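Phosphatidylserine synthase (Haemophilus influenzae, PDB 3HSI) belongs to the phospholipase D superfamily and holds two mixed beta-sheets flanked by helices in one chain. Local coordinates at residues A49-Y54 with V147-V152; P20-Q25 with H180-D185; G230-K235 with V246-G251; A57-K62 with S158-Y163. All blocks are in the same frame, centred on the assembly; numbering follows the deposited sequence.

Contact 1. Residues A49-Y54 with V147-V152; sequences AKKRIY and VFDDTV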
loop_
_atom_site.group_PDB
_atom_site.type_symbol
_atom_site.label_atom_id
_atom_site.label_comp_id
_atom_site.label_asym_id
_atom_site.label_seq_id
_atom_site.Cartn_x
_atom_site.Cartn_y
_atom_site.Cartn_z
ATOM N N ALA C 49 30.323 9.967 26.082
ATOM C CA ALA C 49 29.943 10.989 25.119
ATOM C C ALA C 49 30.149 12.391 25.670
ATOM O O ALA C 49 29.804 12.673 26.818
ATOM C CB ALA C 49 28.498 10.801 24.694
ATOM N N LYS C 50 30.733 13.253 24.844
ATOM C CA LYS C 50 30.990 14.631 25.195
ATOM C C LYS C 50 30.265 15.672 24.326
ATOM O O LYS C 50 30.009 16.763 24.793
ATOM C CB LYS C 50 32.496 14.908 25.156
ATOM C CG LYS C 50 33.222 14.543 26.434
ATOM C CD LYS C 50 34.056 13.327 26.199
ATOM C CE LYS C 50 34.669 12.788 27.497
ATOM N NZ LYS C 50 35.296 11.461 27.175
ATOM N N LYS C 51 29.940 15.338 23.081
ATOM C CA LYS C 51 29.344 16.297 22.152
ATOM C C LYS C 51 27.916 15.963 21.745
ATOM O O LYS C 51 27.043 16.816 21.778
ATOM C CB LYS C 51 30.243 16.427 20.911
ATOM C CG LYS C 51 31.619 17.059 21.266
ATOM C CD LYS C 51 32.745 16.514 20.394
ATOM C CE LYS C 51 33.986 17.414 20.500
ATOM N NZ LYS C 51 34.851 17.339 19.266
ATOM N N ARG C 52 27.663 14.721 21.366
ATOM C CA ARG C 52 26.339 14.380 20.824
ATOM C C ARG C 52 25.993 12.908 20.970
ATOM O O ARG C 52 26.900 12.046 21.052
ATOM C CB ARG C 52 26.261 14.744 19.342
ATOM C CG ARG C 52 27.160 13.840 18.463
ATOM C CD ARG C 52 27.421 14.461 17.112
ATOM N NE ARG C 52 28.431 13.680 16.412
ATOM C CZ ARG C 52 28.899 13.947 15.197
ATOM N NH1 ARG C 52 28.452 14.997 14.502
ATOM N NH2 ARG C 52 29.819 13.150 14.680
ATOM N N ILE C 53 24.680 12.652 20.977
ATOM C CA ILE C 53 24.116 11.326 20.972
ATOM C C ILE C 53 22.874 11.359 20.101
ATOM O O ILE C 53 21.871 11.987 20.467
ATOM C CB ILE C 53 23.745 10.828 22.394
ATOM C CG1 ILE C 53 25.014 10.645 23.263
ATOM C CG2 ILE C 53 22.940 9.510 22.307
ATOM C CD1 ILE C 53 24.748 10.439 24.767
ATOM N N TYR C 54 22.975 10.720 18.943
ATOM C CA TYR C 54 21.861 10.526 18.019
ATOM C C TYR C 54 21.523 9.050 17.942
ATOM O O TYR C 54 22.426 8.194 17.853
ATOM C CB TYR C 54 22.199 11.050 16.607
ATOM C CG TYR C 54 22.186 12.583 16.471
ATOM C CD1 TYR C 54 21.242 13.227 15.641
ATOM C CD2 TYR C 54 23.089 13.376 17.177
ATOM C CE1 TYR C 54 21.216 14.619 15.511
ATOM C CE2 TYR C 54 23.074 14.775 17.061
ATOM C CZ TYR C 54 22.136 15.387 16.224
ATOM O OH TYR C 54 22.131 16.755 16.100
ATOM N N VAL C 147 24.780 7.321 17.010
ATOM C CA VAL C 147 26.022 8.025 16.887
ATOM C C VAL C 147 26.326 8.628 18.236
ATOM O O VAL C 147 25.504 9.348 18.788
ATOM C CB VAL C 147 25.946 9.120 15.802
ATOM C CG1 VAL C 147 27.253 9.967 15.762
ATOM C CG2 VAL C 147 25.599 8.506 14.426
ATOM N N PHE C 148 27.507 8.307 18.763
ATOM C CA PHE C 148 27.997 8.897 20.008
ATOM C C PHE C 148 29.263 9.595 19.629
ATOM O O PHE C 148 30.261 8.943 19.310
ATOM C CB PHE C 148 28.294 7.821 21.063
ATOM C CG PHE C 148 27.145 6.866 21.295
ATOM C CD1 PHE C 148 27.021 5.710 20.538
ATOM C CD2 PHE C 148 26.195 7.121 22.278
ATOM C CE1 PHE C 148 25.983 4.839 20.754
ATOM C CE2 PHE C 148 25.147 6.241 22.505
ATOM C CZ PHE C 148 25.025 5.112 21.744
ATOM N N ASP C 149 29.234 10.920 19.667
ATOM C CA ASP C 149 30.354 11.710 19.209
ATOM C C ASP C 149 30.740 11.254 17.813
ATOM O O ASP C 149 29.925 11.442 16.900
ATOM C CB ASP C 149 31.500 11.703 20.234
ATOM C CG ASP C 149 31.116 12.429 21.513
ATOM O OD1 ASP C 149 29.975 12.936 21.580
ATOM O OD2 ASP C 149 31.942 12.492 22.451
ATOM N N ASP C 150 31.925 10.646 17.662
ATOM C CA ASP C 150 32.451 10.168 16.378
ATOM C C ASP C 150 32.373 8.624 16.206
ATOM O O ASP C 150 33.046 8.054 15.325
ATOM C CB ASP C 150 33.906 10.613 16.199
ATOM C CG ASP C 150 34.057 12.112 15.944
ATOM O OD1 ASP C 150 33.109 12.771 15.438
ATOM O OD2 ASP C 150 35.163 12.640 16.237
ATOM N N THR C 151 31.544 7.953 17.014
ATOM C CA THR C 151 31.388 6.501 16.929
ATOM C C THR C 151 29.979 6.082 16.458
ATOM O O THR C 151 28.968 6.536 17.017
ATOM C CB THR C 151 31.783 5.846 18.284
ATOM O OG1 THR C 151 33.116 6.259 18.590
ATOM C CG2 THR C 151 31.777 4.335 18.228
ATOM N N VAL C 152 29.917 5.246 15.416
ATOM C CA VAL C 152 28.658 4.663 14.985
ATOM C C VAL C 152 28.463 3.259 15.581
ATOM O O VAL C 152 29.330 2.393 15.449
ATOM C CB VAL C 152 28.520 4.623 13.463
ATOM C CG1 VAL C 152 27.234 3.927 13.066
ATOM C CG2 VAL C 152 28.510 6.036 12.885
#
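The carboxylate of D149 holds the start of the strand that begins at R52. OD2 accepts from K50 N at 2.8 Å, on the syn lone pair. OD1 takes two backbone donors. K51 N approaches from above the carboxylate plane, while R52 N comes nearly along the C-O axis at 2.9 Å, with an angle of 169° at the hydrogen. Three successive N-H groups thus fix the rotation of one side chain. D149 reaches them with CG beside its own backbone N, chi1 -67°, although its CB points away from 49-54.

R52, the first residue of strand 52-56, grips the turn in return. Its chain is extended from CG to NE, after a first torsion that leaves CG in the crowded position. NE (2.7 Å) and NH2 (2.8 Å) both donate to D149 O, which lies in the guanidinium plane. NH2 also forms a long salt bridge with D150 OD1 at 3.4 Å, the two planes being 77° apart. A further salt bridge joins NH2 to D185 of helix 181-195.

D149 N returns a bond to R52 O. Y54 and V147 form an antiparallel hydrogen-bonded pair, the tighter bond running from V147 N to Y54 O at 2.6 Å. I53 and F148 make the non-hydrogen-bonded pair between, with I53 CG1 3.8 Å from F148 CD2.

F148 to T151 is a type II' turn, so this is a beta hairpin docked on strand 52-56. The I53 and F148 face looks to helix 35-48, where F148 meets L45 and I46. Y54 and V147 occupy the other face, and Y54 packs on helix 181-195.

Contact 2. Residues P20-Q25 with H180-D185; sequences PFLALQ and HAELAD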
loop_
_atom_site.group_PDB
_atom_site.type_symbol
_atom_site.label_atom_id
_atom_site.label_comp_id
_atom_site.label_asym_id
_atom_site.label_seq_id
_atom_site.Cartn_x
_atom_site.Cartn_y
_atom_site.Cartn_z
ATOM N N PRO C 20 30.069 5.823 -4.256
ATOM C CA PRO C 20 31.155 6.497 -3.553
ATOM C C PRO C 20 31.438 5.790 -2.227
ATOM O O PRO C 20 30.516 5.279 -1.591
ATOM C CB PRO C 20 30.585 7.905 -3.298
ATOM C CG PRO C 20 29.101 7.691 -3.108
ATOM C CD PRO C 20 28.758 6.512 -4.058
ATOM N N PHE C 21 32.699 5.746 -1.831
ATOM C CA PHE C 21 33.097 4.938 -0.703
ATOM C C PHE C 21 34.092 5.717 0.106
ATOM O O PHE C 21 34.926 6.399 -0.448
ATOM C CB PHE C 21 33.791 3.658 -1.163
ATOM C CG PHE C 21 32.852 2.538 -1.441
ATOM C CD1 PHE C 21 32.336 1.772 -0.387
ATOM C CD2 PHE C 21 32.491 2.235 -2.765
ATOM C CE1 PHE C 21 31.419 0.730 -0.643
ATOM C CE2 PHE C 21 31.600 1.179 -3.042
ATOM C CZ PHE C 21 31.057 0.423 -1.974
ATOM N N LEU C 22 33.988 5.586 1.416
ATOM C CA LEU C 22 34.875 6.248 2.345
ATOM C C LEU C 22 35.793 5.199 2.981
ATOM O O LEU C 22 35.336 4.149 3.463
ATOM C CB LEU C 22 34.003 6.944 3.389
ATOM C CG LEU C 22 34.539 7.380 4.746
ATOM C CD1 LEU C 22 35.613 8.476 4.642
ATOM C CD2 LEU C 22 33.332 7.868 5.580
ATOM N N ALA C 23 37.083 5.493 2.982
ATOM C CA ALA C 23 38.109 4.570 3.464
ATOM C C ALA C 23 37.969 4.282 4.949
ATOM O O ALA C 23 37.691 5.173 5.744
ATOM C CB ALA C 23 39.501 5.102 3.134
ATOM N N LEU C 24 38.150 3.030 5.324
ATOM C CA LEU C 24 37.879 2.593 6.684
ATOM C C LEU C 24 38.992 1.665 7.147
ATOM O O LEU C 24 39.208 0.634 6.523
ATOM C CB LEU C 24 36.589 1.791 6.630
ATOM C CG LEU C 24 35.403 1.920 7.555
ATOM C CD1 LEU C 24 34.460 0.825 7.109
ATOM C CD2 LEU C 24 35.810 1.687 8.976
ATOM N N GLN C 25 39.718 1.985 8.215
ATOM C CA GLN C 25 40.696 1.009 8.706
ATOM C C GLN C 25 40.006 -0.168 9.378
ATOM O O GLN C 25 38.903 -0.022 9.924
ATOM C CB GLN C 25 41.752 1.671 9.571
ATOM C CG GLN C 25 42.285 2.906 8.886
ATOM C CD GLN C 25 43.741 3.059 9.069
ATOM O OE1 GLN C 25 44.228 3.069 10.204
ATOM N NE2 GLN C 25 44.481 3.175 7.959
ATOM N N HIS C 180 34.609 6.320 13.327
ATOM C CA HIS C 180 34.956 7.026 12.099
ATOM C C HIS C 180 34.225 8.367 12.050
ATOM O O HIS C 180 33.011 8.434 11.759
ATOM C CB HIS C 180 34.576 6.185 10.872
ATOM C CG HIS C 180 35.242 6.625 9.610
ATOM N ND1 HIS C 180 35.343 7.950 9.243
ATOM C CD2 HIS C 180 35.860 5.915 8.636
ATOM C CE1 HIS C 180 35.993 8.040 8.095
ATOM N NE2 HIS C 180 36.318 6.818 7.704
ATOM N N ALA C 181 34.969 9.434 12.307
ATOM C CA ALA C 181 34.381 10.782 12.412
ATOM C C ALA C 181 33.546 11.197 11.192
ATOM O O ALA C 181 32.477 11.802 11.331
ATOM C CB ALA C 181 35.477 11.808 12.683
ATOM N N GLU C 182 34.037 10.878 10.004
ATOM C CA GLU C 182 33.394 11.329 8.779
ATOM C C GLU C 182 32.100 10.521 8.539
ATOM O O GLU C 182 31.086 11.079 8.091
ATOM C CB GLU C 182 34.363 11.191 7.590
ATOM C CG GLU C 182 34.576 12.455 6.771
ATOM C CD GLU C 182 34.671 12.200 5.222
ATOM O OE1 GLU C 182 35.817 12.149 4.716
ATOM O OE2 GLU C 182 33.611 12.065 4.521
ATOM N N LEU C 183 32.118 9.223 8.859
ATOM C CA LEU C 183 30.877 8.443 8.819
ATOM C C LEU C 183 29.880 8.981 9.865
ATOM O O LEU C 183 28.690 9.176 9.570
ATOM C CB LEU C 183 31.116 6.923 9.046
ATOM C CG LEU C 183 29.803 6.085 8.951
ATOM C CD1 LEU C 183 29.163 6.242 7.597
ATOM C CD2 LEU C 183 29.956 4.592 9.220
ATOM N N ALA C 184 30.370 9.248 11.073
ATOM C CA ALA C 184 29.499 9.770 12.111
ATOM C C ALA C 184 28.883 11.095 11.655
ATOM O O ALA C 184 27.670 11.264 11.715
ATOM C CB ALA C 184 30.236 9.921 13.461
ATOM N N ASP C 185 29.716 12.014 11.177
ATOM C CA ASP C 185 29.211 13.320 10.702
ATOM C C ASP C 185 28.173 13.125 9.584
ATOM O O ASP C 185 27.181 13.801 9.546
ATOM C CB ASP C 185 30.343 14.186 10.202
ATOM C CG ASP C 185 31.221 14.715 11.330
ATOM O OD1 ASP C 185 30.850 14.597 12.537
ATOM O OD2 ASP C 185 32.301 15.247 11.004
#
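H180 is the N-cap of helix 181-195, and its imidazole links that helix start to the short strand 22-23. CB points toward 20-25, and CG lies anti to the backbone N, chi1 -163°. From there the ring runs out tip to tip with L22. ND1 turns back to its own helix and accepts a weak capping bond from E182 N at 3.3 Å. CD2 has L24 CG at the ring edge, 4.2 Å away. CE1 meets both methyls of L22, with CD1 the nearer at 3.5 Å. NE2, at the tip, donates to A23 O. One imidazole therefore accepts on one nitrogen and donates on the other, which fits a neutral ring protonated at NE2.

L22 lies over one face of this ring. L22 CD2 sits 4.0 Å from the centroid of the H180 ring, 27° off the ring normal, a CH-pi contact. The same methyl continues onto the first turn of the helix and reaches L183 CB at 4.2 Å. CD1 lies against the E182 carboxylate, whose oxygens are held by S236 and K235. Strand 22-23 pairs antiparallel with strand 245-252, through L22 with V246. The contact thus joins the edge of that sheet to the helix. The bond from H180 NE2 to A23 O is 2.9 Å long, meets the carbonyl nearly along its C=O axis and lies 2° out of the imidazole plane.

Contact 3. Residues G230-K235 with V246-G251; sequences GEYSLK and VSPLFG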
loop_
_atom_site.group_PDB
_atom_site.type_symbol
_atom_site.label_atom_id
_atom_site.label_comp_id
_atom_site.label_asym_id
_atom_site.label_seq_id
_atom_site.Cartn_x
_atom_site.Cartn_y
_atom_site.Cartn_z
ATOM N N GLY C 230 16.008 12.217 0.211
ATOM C CA GLY C 230 16.912 11.787 1.262
ATOM C C GLY C 230 18.094 11.017 0.709
ATOM O O GLY C 230 17.919 10.070 -0.070
ATOM N N GLU C 231 19.296 11.429 1.109
ATOM C CA GLU C 231 20.523 10.732 0.755
ATOM C C GLU C 231 21.604 11.132 1.737
ATOM O O GLU C 231 21.510 12.181 2.354
ATOM C CB GLU C 231 20.960 11.057 -0.687
ATOM C CG GLU C 231 21.230 12.542 -0.927
ATOM C CD GLU C 231 21.668 12.840 -2.373
ATOM O OE1 GLU C 231 21.870 11.888 -3.173
ATOM O OE2 GLU C 231 21.828 14.046 -2.709
ATOM N N TYR C 232 22.594 10.279 1.935
ATOM C CA TYR C 232 23.729 10.614 2.803
ATOM C C TYR C 232 24.773 11.304 1.927
ATOM O O TYR C 232 24.797 11.062 0.730
ATOM C CB TYR C 232 24.328 9.362 3.419
ATOM C CG TYR C 232 23.452 8.678 4.451
ATOM C CD1 TYR C 232 23.556 9.016 5.792
ATOM C CD2 TYR C 232 22.521 7.708 4.088
ATOM C CE1 TYR C 232 22.778 8.415 6.747
ATOM C CE2 TYR C 232 21.722 7.085 5.057
ATOM C CZ TYR C 232 21.880 7.453 6.385
ATOM O OH TYR C 232 21.128 6.912 7.390
ATOM N N SER C 233 25.593 12.183 2.500
ATOM C CA SER C 233 26.694 12.819 1.755
ATOM C C SER C 233 28.042 12.437 2.360
ATOM O O SER C 233 28.176 12.290 3.560
ATOM C CB SER C 233 26.586 14.351 1.784
ATOM O OG SER C 233 25.515 14.793 1.001
ATOM N N LEU C 234 29.031 12.284 1.496
ATOM C CA LEU C 234 30.373 11.977 1.930
ATOM C C LEU C 234 31.294 13.098 1.477
ATOM O O LEU C 234 31.078 13.694 0.417
ATOM C CB LEU C 234 30.809 10.632 1.349
ATOM C CG LEU C 234 30.045 9.416 1.872
ATOM C CD1 LEU C 234 30.490 8.156 1.145
ATOM C CD2 LEU C 234 30.208 9.270 3.399
ATOM N N LYS C 235 32.306 13.401 2.278
ATOM C CA LYS C 235 33.270 14.399 1.853
ATOM C C LYS C 235 34.468 13.837 1.089
ATOM O O LYS C 235 34.848 14.393 0.060
ATOM C CB LYS C 235 33.714 15.279 3.021
ATOM C CG LYS C 235 32.780 16.431 3.254
ATOM C CD LYS C 235 33.092 17.190 4.532
ATOM C CE LYS C 235 31.965 18.183 4.797
ATOM N NZ LYS C 235 31.487 18.186 6.212
ATOM N N VAL C 246 33.417 2.057 3.165
ATOM C CA VAL C 246 32.035 2.045 3.588
ATOM C C VAL C 246 31.226 3.069 2.786
ATOM O O VAL C 246 31.705 4.163 2.507
ATOM C CB VAL C 246 31.886 2.235 5.154
ATOM C CG1 VAL C 246 32.304 3.661 5.608
ATOM C CG2 VAL C 246 30.460 1.932 5.593
ATOM N N SER C 247 30.032 2.664 2.347
ATOM C CA SER C 247 29.113 3.571 1.639
ATOM C C SER C 247 27.712 3.574 2.278
ATOM O O SER C 247 27.035 2.545 2.256
ATOM C CB SER C 247 29.007 3.166 0.165
ATOM O OG SER C 247 28.355 4.169 -0.622
ATOM N N PRO C 248 27.267 4.731 2.844
ATOM C CA PRO C 248 25.982 4.804 3.554
ATOM C C PRO C 248 24.805 5.009 2.599
ATOM O O PRO C 248 24.847 5.864 1.733
ATOM C CB PRO C 248 26.135 6.052 4.436
ATOM C CG PRO C 248 27.003 6.941 3.674
ATOM C CD PRO C 248 27.988 6.010 2.917
ATOM N N LEU C 249 23.732 4.269 2.810
ATOM C CA LEU C 249 22.681 4.146 1.789
ATOM C C LEU C 249 21.340 4.381 2.431
ATOM O O LEU C 249 21.148 3.967 3.550
ATOM C CB LEU C 249 22.712 2.716 1.211
ATOM C CG LEU C 249 23.955 2.268 0.425
ATOM C CD1 LEU C 249 23.837 0.795 0.013
ATOM C CD2 LEU C 249 24.136 3.174 -0.828
ATOM N N PHE C 250 20.408 5.007 1.712
ATOM C CA PHE C 250 19.044 5.257 2.209
ATOM C C PHE C 250 17.995 4.837 1.169
ATOM O O PHE C 250 18.206 4.951 -0.020
ATOM C CB PHE C 250 18.853 6.736 2.624
ATOM C CG PHE C 250 17.422 7.089 3.005
ATOM C CD1 PHE C 250 16.880 6.657 4.219
ATOM C CD2 PHE C 250 16.613 7.813 2.130
ATOM C CE1 PHE C 250 15.581 6.953 4.568
ATOM C CE2 PHE C 250 15.305 8.117 2.463
ATOM C CZ PHE C 250 14.778 7.684 3.678
ATOM N N GLY C 251 16.863 4.350 1.617
ATOM C CA GLY C 251 15.776 4.066 0.687
ATOM C C GLY C 251 14.446 4.211 1.365
ATOM O O GLY C 251 14.283 3.818 2.532
HETATM O O HOH W 1 18.917 7.956 -1.326
HETATM O O HOH W 2 22.940 7.737 0.382
#
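The ring of Y232 crosses P248 obliquely and takes it over one face. P248 CB lies 4.1 Å from the ring centroid, 26° off the normal, and is offset toward the rim, a CH-pi contact. Y232 CB itself lies 3.6 Å from P248 CG; with CG beside the backbone N, chi1 -70°, the ring is laid across the proline. Further along the ring, CE2 meets F250 CB at 3.8 Å, the two side chains crossing at about a right angle. L234 comes at the proline tip to tip, its CD1 3.7 Å from P248 CD. P248 is thus touched by both Y232 and L234. F250 turns to the other end, where G230 O stands at the edge of its ring, 3.4 Å from CD2.

The two segments run roughly antiparallel, 165° apart, as the chain leaves helix 216-229 and returns as strand 245-252. F190 of helix 181-195 stacks on Y232. The Y232 hydroxyl is hydrogen-bonded to N393 of strand 391-398.

The backbones do not bond directly. One water accepts from Y232 N and donates to P248 O, both at 3.0 Å. The contact is therefore apolar packing with a water-bridged backbone, so 230-235 lies over strand 245-252 without joining its sheet.

Contact 4. Residues A57-K62 with S158-Y163; sequences ALYWQK and SINNVY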
loop_
_atom_site.group_PDB
_atom_site.type_symbol
_atom_site.label_atom_id
_atom_site.label_comp_id
_atom_site.label_asym_id
_atom_site.label_seq_id
_atom_site.Cartn_x
_atom_site.Cartn_y
_atom_site.Cartn_z
ATOM N N ALA C 57 15.760 4.528 15.971
ATOM C CA ALA C 57 15.385 3.144 16.221
ATOM C C ALA C 57 13.900 3.033 15.904
ATOM O O ALA C 57 13.220 4.060 15.768
ATOM C CB ALA C 57 15.687 2.751 17.669
ATOM N N LEU C 58 13.408 1.818 15.706
ATOM C CA LEU C 58 11.976 1.617 15.516
ATOM C C LEU C 58 11.244 2.038 16.806
ATOM O O LEU C 58 10.280 2.817 16.773
ATOM C CB LEU C 58 11.662 0.168 15.186
ATOM C CG LEU C 58 10.153 -0.159 14.999
ATOM C CD1 LEU C 58 9.477 0.713 13.919
ATOM C CD2 LEU C 58 9.929 -1.675 14.700
ATOM N N TYR C 59 11.733 1.583 17.951
ATOM C CA TYR C 59 11.114 1.999 19.192
ATOM C C TYR C 59 12.079 1.975 20.336
ATOM O O TYR C 59 13.157 1.402 20.232
ATOM C CB TYR C 59 9.877 1.154 19.507
ATOM C CG TYR C 59 10.098 -0.341 19.648
ATOM C CD1 TYR C 59 10.317 -0.911 20.896
ATOM C CD2 TYR C 59 10.026 -1.191 18.540
ATOM C CE1 TYR C 59 10.469 -2.275 21.042
ATOM C CE2 TYR C 59 10.183 -2.560 18.672
ATOM C CZ TYR C 59 10.409 -3.097 19.929
ATOM O OH TYR C 59 10.563 -4.453 20.094
ATOM N N TRP C 60 11.687 2.622 21.431
ATOM C CA TRP C 60 12.430 2.589 22.652
ATOM C C TRP C 60 11.384 2.372 23.750
ATOM O O TRP C 60 10.578 3.251 24.061
ATOM C CB TRP C 60 13.187 3.896 22.813
ATOM C CG TRP C 60 14.042 3.997 24.009
ATOM C CD1 TRP C 60 13.761 3.555 25.273
ATOM C CD2 TRP C 60 15.308 4.659 24.087
ATOM N NE1 TRP C 60 14.780 3.890 26.129
ATOM C CE2 TRP C 60 15.745 4.566 25.425
ATOM C CE3 TRP C 60 16.113 5.331 23.150
ATOM C CZ2 TRP C 60 16.959 5.121 25.860
ATOM C CZ3 TRP C 60 17.322 5.886 23.583
ATOM C CH2 TRP C 60 17.740 5.754 24.919
ATOM N N GLN C 61 11.400 1.162 24.312
ATOM C CA GLN C 61 10.317 0.681 25.167
ATOM C C GLN C 61 10.475 1.131 26.616
ATOM O O GLN C 61 11.578 1.192 27.145
ATOM C CB GLN C 61 10.295 -0.840 25.108
ATOM C CG GLN C 61 9.133 -1.506 25.793
ATOM C CD GLN C 61 7.824 -1.302 25.031
ATOM O OE1 GLN C 61 7.818 -1.058 23.822
ATOM N NE2 GLN C 61 6.718 -1.388 25.740
ATOM N N LYS C 62 9.352 1.404 27.254
ATOM C CA LYS C 62 9.326 1.739 28.672
ATOM C C LYS C 62 9.726 0.621 29.674
ATOM O O LYS C 62 9.527 0.797 30.870
ATOM C CB LYS C 62 7.924 2.220 29.036
ATOM C CG LYS C 62 6.844 1.222 28.646
ATOM C CD LYS C 62 5.461 1.632 29.134
ATOM C CE LYS C 62 4.565 0.372 29.180
ATOM N NZ LYS C 62 3.304 0.589 29.937
ATOM N N SER C 158 16.056 -2.667 18.449
ATOM C CA SER C 158 15.453 -1.533 19.184
ATOM C C SER C 158 15.878 -1.611 20.644
ATOM O O SER C 158 16.705 -2.461 20.991
ATOM C CB SER C 158 13.943 -1.578 19.107
ATOM O OG SER C 158 13.511 -1.302 17.803
ATOM N N ILE C 159 15.345 -0.716 21.484
ATOM C CA ILE C 159 15.679 -0.702 22.909
ATOM C C ILE C 159 14.497 -1.287 23.668
ATOM O O ILE C 159 13.457 -0.647 23.801
ATOM C CB ILE C 159 15.987 0.729 23.464
ATOM C CG1 ILE C 159 17.027 1.454 22.608
ATOM C CG2 ILE C 159 16.425 0.685 24.944
ATOM C CD1 ILE C 159 18.448 0.983 22.836
ATOM N N ASN C 160 14.666 -2.522 24.129
ATOM C CA ASN C 160 13.751 -3.155 25.102
ATOM C C ASN C 160 14.506 -4.311 25.776
ATOM O O ASN C 160 15.662 -4.557 25.432
ATOM C CB ASN C 160 12.445 -3.635 24.431
ATOM C CG ASN C 160 12.664 -4.792 23.509
ATOM O OD1 ASN C 160 13.758 -5.343 23.447
ATOM N ND2 ASN C 160 11.617 -5.183 22.777
ATOM N N ASN C 161 13.854 -5.019 26.694
ATOM C CA ASN C 161 14.478 -6.144 27.416
ATOM C C ASN C 161 15.117 -7.225 26.541
ATOM O O ASN C 161 16.270 -7.631 26.766
ATOM C CB ASN C 161 13.467 -6.807 28.379
ATOM C CG ASN C 161 13.076 -5.905 29.546
ATOM O OD1 ASN C 161 13.798 -4.980 29.915
ATOM N ND2 ASN C 161 11.908 -6.167 30.120
ATOM N N VAL C 162 14.365 -7.734 25.570
ATOM C CA VAL C 162 14.909 -8.836 24.781
ATOM C C VAL C 162 16.117 -8.458 23.911
ATOM O O VAL C 162 17.117 -9.169 23.916
ATOM C CB VAL C 162 13.817 -9.731 24.071
ATOM C CG1 VAL C 162 13.030 -10.491 25.144
ATOM C CG2 VAL C 162 12.886 -8.916 23.158
ATOM N N TYR C 163 16.075 -7.289 23.266
ATOM C CA TYR C 163 17.201 -6.867 22.428
ATOM C C TYR C 163 18.478 -6.628 23.233
ATOM O O TYR C 163 19.591 -6.765 22.697
ATOM C CB TYR C 163 16.862 -5.599 21.619
ATOM C CG TYR C 163 15.988 -5.813 20.390
ATOM C CD1 TYR C 163 14.721 -5.241 20.301
ATOM C CD2 TYR C 163 16.447 -6.571 19.314
ATOM C CE1 TYR C 163 13.916 -5.432 19.159
ATOM C CE2 TYR C 163 15.665 -6.773 18.179
ATOM C CZ TYR C 163 14.406 -6.186 18.095
ATOM O OH TYR C 163 13.645 -6.404 16.955
#
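Backbone bonds set the frame. Q61 N donates to I159 O at 2.8 Å, nearly along the C=O axis, and I159 N donates to Y59 O over a longer 3.3 Å. Both are made by I159, to the residues before and after W60, and bridge the two backbones once. Y59 N adds a weak bond to S158 OG.

The ring contacts follow. Y59 has its CG in the crowded position, chi1 59°, which folds the ring over S158. S158 CB sits 3.8 Å from the ring centroid, only 4° off the normal, a CH-pi contact. W60 and I159 lie side by side, pointing the same way. I159 CG2 lies 3.8 Å from the centroid of the five-membered ring of W60, over its face, a second CH-pi contact.

Among the polar side chains, N160 OD1 accepts from Y163 N at 3.0 Å, an Asx motif that ties down the turn after it. N160 ND2 is near the edge of the Y59 ring, but its angle to Y59 OH is too poor for a bond.

Segment 158-163 belongs to the phospholipase D active site motif. W60 and I159 pack against I69 of helix 64-79, and W60 NE1 bonds G66 O there. R93 makes a cation-pi contact with Y59, while Y163 reaches R171 of strand 171-179.

Contact 4 is the most buried and lies nearest the chain centre, about 13 Å from it to the contact's own centre. Contacts 1, 2 and 3 are only partly buried. Contacts 1 and 4 use strand 52-56: a hairpin held by side-chain-to-backbone and strand hydrogen bonds at one end, two loops bridged by backbone bonds just beyond the other. Contact 1 touches the helix 181-195 that contact 2 uses, and D150 O probably bonds H180 N. Contacts 2 and 3 meet in the other sheet through strands 22-23 and 245-252. The chemistry shifts accordingly: carboxylate and guanidinium bonds in contact 1, one imidazole in contact 2, apolar side chains and water in contact 3, rings and backbone bonds in contact 4.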